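Local coordinates for protein NAD nucleotidase (Haemophilus influenzae, PDB 3ZTV) that degrades NAD to adenosine and nicotinamide riboside in the periplasm, acting as a zinc-dependent pyrophosphatase and 5'-nucleotidase of broad nucleotide specificity, at residues Q37-D42 against K299-K303; Y437-E442 against K535-V539. One frame throughout, in Å; residues are numbered along the deposited sequence.

Contact 1: residues Q37-D42 against K299-K303; sequences QQTKVD and KLQVK
K299, K40 and Q301 lose the most surface here. Q37-D42 is extended strand. It runs roughly antiparallel to 301-303, with axes 4.8 Å apart at closest and 142° between their directions. A single antiparallel bridge joins K40 and Q301, a hydrogen-bonded pair with CA atoms 5.0 Å apart. K40 N donates to Q301 O at 2.8 Å, and Q301 N donates to K40 O at 3.1 Å. Beyond this pair the strands splay. Water 1 links Q38 O to K303 N, and water 2 links D42 N to K299 O. The K299 side chain (t, t, m, t) points across to D42, and its NZ forms a salt bridge with D42 OD1 at 2.8 Å. The K40 chain is m, then fully extended, and its amine makes a cation-pi contact with W309. Q301 NE2 bonds E311 instead. Behind the bridge, V41 CG1 meets L300 CD2 at 4.0 Å. The bridge thus joins two beta hairpins, 28-34/37-43 and 301-303/309-311, with helix 314-325 packed on L300.

Contact 2: residues Y437-E442 against K535-V539; sequences YTYKME and KYEGV
Strand residues Y437-E442 are extended. K535-V539 runs back along them, with end-to-end directions 154° apart. The nearest CA pairs are K440-Y536 (5.0 Å), Y439-G538 (4.7 Å) and T438-V539 (5.4 Å). K535 and Y536 end a 3-10 segment. K535 reaches E442, the N-cap residue of helix 443-460. The K535 NZ to E442 OE2 salt bridge is long, at 3.6 Å. Water 5 joins K535 NZ, E442 OE1 and Y536 OH. Y536 has chi1 m, and its ring edge faces E442 OE1. Its CD1 lies 4.3 Å from M441 CB, and its O accepts from K440 N at 2.9 Å. E537 takes a left-handed helical backbone conformation (phi/psi 58/34), and this carries the chain from the 3-10 segment towards strand 539-544. Its carboxylate pairs with R508. Its O accepts a hydrogen bond from water 4 at 2.8 Å, and that water also bonds T438 OG1 at 2.8 Å. G538 crosses beside two tyrosines. Its CA is 3.2 Å from T438 O and 3.6 Å from Y439 CD1; a CB would clash with Y439 CE1. V539 then starts strand 539-544. It forms an antiparallel hydrogen-bonded pair with T438: T438 N to V539 O is 2.9 Å, and V539 N to T438 O is 3.0 Å. V539 CG1 sits 3.1 Å from T438 OG1. This is a loop turning into the edge strand of the C-terminal domain sheet. Backbone hydrogen bonds therefore fix the register, while the E442 end relies on a long ion pair and a shared water.

Contact 1 closes before contact 2 opens along the chain. Their centres are 34 Å apart and their nearest atoms about 20 Å apart, so they do not touch. They share no sheet. Contact 1 joins 37-42, in the calcineurin-like phosphoesterase region, to the later hairpin 301-303/309-311. Contact 2 extends the five-stranded sheet of the C-terminal domain at its 539-544 edge. Contact 1 lies away from the annotated sites. At contact 2, the Y437 side chain is about 4 Å from that of A518, which probably belongs to the substrate site. V539's side chain is about 9 Å from a zinc ion and Y437's about 11 Å from the bound adenosine, so contact 2 is part of neither site.

Contact 1: residues Q37-D42 against K299-K303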
loop_
_atom_site.group_PDB
_atom_site.type_symbol
_atom_site.label_atom_id
_atom_site.label_comp_id
_atom_site.label_asym_id
_atom_site.label_seq_id
_atom_site.Cartn_x
_atom_site.Cartn_y
_atom_site.Cartn_z
ATOM N N GLN A 37 -24.764 19.337 -39.293
ATOM C CA GLN A 37 -23.598 19.138 -40.150
ATOM C C GLN A 37 -22.292 19.110 -39.366
ATOM O O GLN A 37 -22.117 19.869 -38.411
ATOM C CB GLN A 37 -23.523 20.248 -41.202
ATOM C CG GLN A 37 -24.826 20.481 -41.954
ATOM C CD GLN A 37 -24.599 20.976 -43.367
ATOM O OE1 GLN A 37 -24.122 22.090 -43.580
ATOM N NE2 GLN A 37 -24.936 20.142 -44.344
ATOM N N GLN A 38 -21.372 18.243 -39.778
ATOM C CA GLN A 38 -20.042 18.240 -39.181
ATOM C C GLN A 38 -19.330 19.544 -39.505
ATOM O O GLN A 38 -19.261 19.964 -40.666
ATOM C CB GLN A 38 -19.209 17.046 -39.644
ATOM C CG GLN A 38 -17.769 17.100 -39.157
ATOM C CD GLN A 38 -17.196 15.734 -38.845
ATOM O OE1 GLN A 38 -16.316 15.237 -39.553
ATOM N NE2 GLN A 38 -17.683 15.121 -37.770
ATOM N N THR A 39 -18.803 20.179 -38.467
ATOM C CA THR A 39 -18.294 21.534 -38.546
ATOM C C THR A 39 -16.962 21.621 -37.819
ATOM O O THR A 39 -16.846 21.192 -36.661
ATOM C CB THR A 39 -19.303 22.517 -37.913
ATOM O OG1 THR A 39 -20.592 22.331 -38.517
ATOM C CG2 THR A 39 -18.864 23.956 -38.090
ATOM N N LYS A 40 -15.951 22.155 -38.496
ATOM C CA LYS A 40 -14.666 22.420 -37.865
ATOM C C LYS A 40 -14.747 23.757 -37.156
ATOM O O LYS A 40 -15.194 24.750 -37.736
ATOM C CB LYS A 40 -13.542 22.473 -38.903
ATOM C CG LYS A 40 -13.105 21.132 -39.473
ATOM C CD LYS A 40 -11.971 21.316 -40.482
ATOM C CE LYS A 40 -11.435 19.980 -40.976
ATOM N NZ LYS A 40 -10.329 20.173 -41.958
ATOM N N VAL A 41 -14.314 23.769 -35.896
ATOM C CA VAL A 41 -14.308 24.968 -35.066
ATOM C C VAL A 41 -13.011 25.008 -34.263
ATOM O O VAL A 41 -12.315 23.995 -34.160
ATOM C CB VAL A 41 -15.509 24.989 -34.088
ATOM C CG1 VAL A 41 -16.819 24.906 -34.859
ATOM C CG2 VAL A 41 -15.405 23.857 -33.059
ATOM N N ASP A 42 -12.679 26.179 -33.723
ATOM C CA ASP A 42 -11.557 26.309 -32.803
ATOM C C ASP A 42 -12.062 26.366 -31.367
ATOM O O ASP A 42 -13.063 27.040 -31.083
ATOM C CB ASP A 42 -10.744 27.565 -33.111
ATOM C CG ASP A 42 -10.013 27.470 -34.437
ATOM O OD1 ASP A 42 -9.523 26.370 -34.762
ATOM O OD2 ASP A 42 -9.956 28.485 -35.159
ATOM N N LYS A 299 -14.250 30.423 -36.692
ATOM C CA LYS A 299 -14.098 29.301 -37.610
ATOM C C LYS A 299 -15.342 28.439 -37.557
ATOM O O LYS A 299 -15.631 27.803 -36.541
ATOM C CB LYS A 299 -12.856 28.456 -37.291
ATOM C CG LYS A 299 -12.687 27.233 -38.209
ATOM C CD LYS A 299 -11.522 26.345 -37.785
ATOM C CE LYS A 299 -10.183 26.972 -38.129
ATOM N NZ LYS A 299 -9.059 26.179 -37.553
ATOM N N LEU A 300 -16.085 28.428 -38.654
ATOM C CA LEU A 300 -17.259 27.580 -38.767
ATOM C C LEU A 300 -17.235 26.971 -40.161
ATOM O O LEU A 300 -17.876 27.483 -41.089
ATOM C CB LEU A 300 -18.537 28.394 -38.555
ATOM C CG LEU A 300 -18.716 29.068 -37.186
ATOM C CD1 LEU A 300 -19.828 30.104 -37.245
ATOM C CD2 LEU A 300 -18.975 28.056 -36.068
ATOM N N GLN A 301 -16.481 25.890 -40.316
ATOM C CA GLN A 301 -16.249 25.305 -41.635
ATOM C C GLN A 301 -16.980 23.983 -41.824
ATOM O O GLN A 301 -16.986 23.130 -40.940
ATOM C CB GLN A 301 -14.752 25.115 -41.880
ATOM C CG GLN A 301 -13.967 26.410 -41.900
ATOM C CD GLN A 301 -12.478 26.185 -42.030
ATOM O OE1 GLN A 301 -12.024 25.055 -42.212
ATOM N NE2 GLN A 301 -11.710 27.260 -41.928
ATOM N N VAL A 302 -17.612 23.827 -42.985
ATOM C CA VAL A 302 -18.253 22.574 -43.353
ATOM C C VAL A 302 -17.696 22.098 -44.698
ATOM O O VAL A 302 -17.211 22.904 -45.496
ATOM C CB VAL A 302 -19.787 22.720 -43.428
ATOM C CG1 VAL A 302 -20.341 23.206 -42.086
ATOM C CG2 VAL A 302 -20.179 23.672 -44.549
ATOM N N LYS A 303 -17.739 20.794 -44.933
ATOM C CA LYS A 303 -17.167 20.209 -46.148
ATOM C C LYS A 303 -18.132 20.348 -47.317
ATOM O O LYS A 303 -19.290 19.940 -47.221
ATOM C CB LYS A 303 -16.836 18.732 -45.906
ATOM C CG LYS A 303 -16.056 18.040 -47.014
ATOM C CD LYS A 303 -15.803 16.584 -46.641
ATOM C CE LYS A 303 -15.020 15.833 -47.710
ATOM N NZ LYS A 303 -13.548 16.017 -47.572
HETATM O O HOH W 1 -19.103 18.931 -43.249
HETATM O O HOH W 2 -14.429 28.434 -34.224
HETATM O O HOH W 3 -7.748 29.194 -36.623
#

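Contact 2: residues Y437-E442 against K535-V539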
loop_
_atom_site.group_PDB
_atom_site.type_symbol
_atom_site.label_atom_id
_atom_site.label_comp_id
_atom_site.label_asym_id
_atom_site.label_seq_id
_atom_site.Cartn_x
_atom_site.Cartn_y
_atom_site.Cartn_z
ATOM N N TYR A 437 1.339 5.217 -27.862
ATOM C CA TYR A 437 0.315 4.385 -27.228
ATOM C C TYR A 437 0.956 3.035 -26.890
ATOM O O TYR A 437 1.696 2.488 -27.715
ATOM C CB TYR A 437 -0.843 4.169 -28.214
ATOM C CG TYR A 437 -2.131 3.724 -27.555
ATOM C CD1 TYR A 437 -2.313 2.407 -27.154
ATOM C CD2 TYR A 437 -3.151 4.632 -27.304
ATOM C CE1 TYR A 437 -3.484 2.005 -26.529
ATOM C CE2 TYR A 437 -4.318 4.239 -26.678
ATOM C CZ TYR A 437 -4.478 2.923 -26.296
ATOM O OH TYR A 437 -5.640 2.516 -25.669
ATOM N N THR A 438 0.701 2.486 -25.701
ATOM C CA THR A 438 1.286 1.185 -25.358
ATOM C C THR A 438 0.256 0.112 -25.043
ATOM O O THR A 438 -0.847 0.403 -24.577
ATOM C CB THR A 438 2.297 1.257 -24.172
ATOM O OG1 THR A 438 1.607 1.567 -22.951
ATOM C CG2 THR A 438 3.381 2.294 -24.430
ATOM N N TYR A 439 0.655 -1.134 -25.291
ATOM C CA TYR A 439 -0.072 -2.323 -24.867
ATOM C C TYR A 439 0.897 -3.281 -24.194
ATOM O O TYR A 439 2.085 -3.312 -24.519
ATOM C CB TYR A 439 -0.667 -3.061 -26.065
ATOM C CG TYR A 439 -1.820 -2.373 -26.756
ATOM C CD1 TYR A 439 -3.039 -2.196 -26.111
ATOM C CD2 TYR A 439 -1.708 -1.939 -28.076
ATOM C CE1 TYR A 439 -4.098 -1.584 -26.742
ATOM C CE2 TYR A 439 -2.770 -1.329 -28.721
ATOM C CZ TYR A 439 -3.964 -1.160 -28.045
ATOM O OH TYR A 439 -5.020 -0.552 -28.668
ATOM N N LYS A 440 0.380 -4.076 -23.262
ATOM C CA LYS A 440 1.147 -5.158 -22.652
ATOM C C LYS A 440 0.605 -6.445 -23.260
ATOM O O LYS A 440 -0.550 -6.794 -23.034
ATOM C CB LYS A 440 0.945 -5.161 -21.135
ATOM C CG LYS A 440 1.772 -6.197 -20.388
ATOM C CD LYS A 440 3.236 -5.804 -20.321
ATOM C CE LYS A 440 3.990 -6.686 -19.337
ATOM N NZ LYS A 440 5.449 -6.395 -19.328
ATOM N N MET A 441 1.419 -7.135 -24.055
ATOM C CA MET A 441 0.899 -8.182 -24.929
ATOM C C MET A 441 1.906 -9.305 -25.154
ATOM O O MET A 441 3.110 -9.070 -25.241
ATOM C CB MET A 441 0.472 -7.574 -26.273
ATOM C CG MET A 441 1.591 -6.837 -27.004
ATOM S SD MET A 441 1.069 -5.876 -28.451
ATOM C CE MET A 441 0.523 -7.169 -29.558
ATOM N N GLU A 442 1.393 -10.528 -25.251
ATOM C CA GLU A 442 2.235 -11.703 -25.459
ATOM C C GLU A 442 2.971 -11.673 -26.798
ATOM O O GLU A 442 2.499 -11.082 -27.772
ATOM C CB GLU A 442 1.403 -12.985 -25.359
ATOM C CG GLU A 442 0.960 -13.335 -23.942
ATOM C CD GLU A 442 -0.293 -12.597 -23.494
ATOM O OE1 GLU A 442 -0.807 -11.749 -24.251
ATOM O OE2 GLU A 442 -0.770 -12.873 -22.372
ATOM N N LYS A 535 -7.347 -6.235 -20.234
ATOM C CA LYS A 535 -6.333 -7.273 -20.108
ATOM C C LYS A 535 -4.999 -6.814 -20.699
ATOM O O LYS A 535 -3.932 -7.211 -20.229
ATOM C CB LYS A 535 -6.812 -8.543 -20.816
ATOM C CG LYS A 535 -5.811 -9.681 -20.856
ATOM C CD LYS A 535 -6.438 -10.910 -21.508
ATOM C CE LYS A 535 -5.521 -12.120 -21.428
ATOM N NZ LYS A 535 -4.281 -11.935 -22.229
ATOM N N TYR A 536 -5.066 -5.971 -21.727
ATOM C CA TYR A 536 -3.865 -5.550 -22.443
ATOM C C TYR A 536 -3.350 -4.176 -22.015
ATOM O O TYR A 536 -2.369 -3.672 -22.557
ATOM C CB TYR A 536 -4.093 -5.644 -23.952
ATOM C CG TYR A 536 -4.422 -7.060 -24.357
ATOM C CD1 TYR A 536 -3.429 -8.028 -24.422
ATOM C CD2 TYR A 536 -5.728 -7.440 -24.633
ATOM C CE1 TYR A 536 -3.727 -9.335 -24.770
ATOM C CE2 TYR A 536 -6.033 -8.744 -24.983
ATOM C CZ TYR A 536 -5.029 -9.683 -25.051
ATOM O OH TYR A 536 -5.341 -10.977 -25.403
ATOM N N GLU A 537 -4.012 -3.585 -21.025
ATOM C CA GLU A 537 -3.477 -2.413 -20.338
ATOM C C GLU A 537 -3.199 -1.234 -21.281
ATOM O O GLU A 537 -2.258 -0.467 -21.064
ATOM C CB GLU A 537 -2.205 -2.795 -19.562
ATOM C CG GLU A 537 -2.402 -3.981 -18.621
ATOM C CD GLU A 537 -1.137 -4.392 -17.885
ATOM O OE1 GLU A 537 -0.176 -3.595 -17.822
ATOM O OE2 GLU A 537 -1.106 -5.526 -17.360
ATOM N N GLY A 538 -4.021 -1.079 -22.312
ATOM C CA GLY A 538 -3.794 -0.026 -23.285
ATOM C C GLY A 538 -3.778 1.351 -22.650
ATOM O O GLY A 538 -4.630 1.672 -21.807
ATOM N N VAL A 539 -2.811 2.168 -23.052
ATOM C CA VAL A 539 -2.748 3.541 -22.575
ATOM C C VAL A 539 -2.182 4.520 -23.606
ATOM O O VAL A 539 -1.159 4.259 -24.257
ATOM C CB VAL A 539 -1.964 3.634 -21.248
ATOM C CG1 VAL A 539 -0.571 3.078 -21.411
ATOM C CG2 VAL A 539 -1.924 5.068 -20.733
HETATM O O HOH W 4 0.429 -0.715 -21.868
HETATM O O HOH W 5 -3.477 -12.851 -24.799
#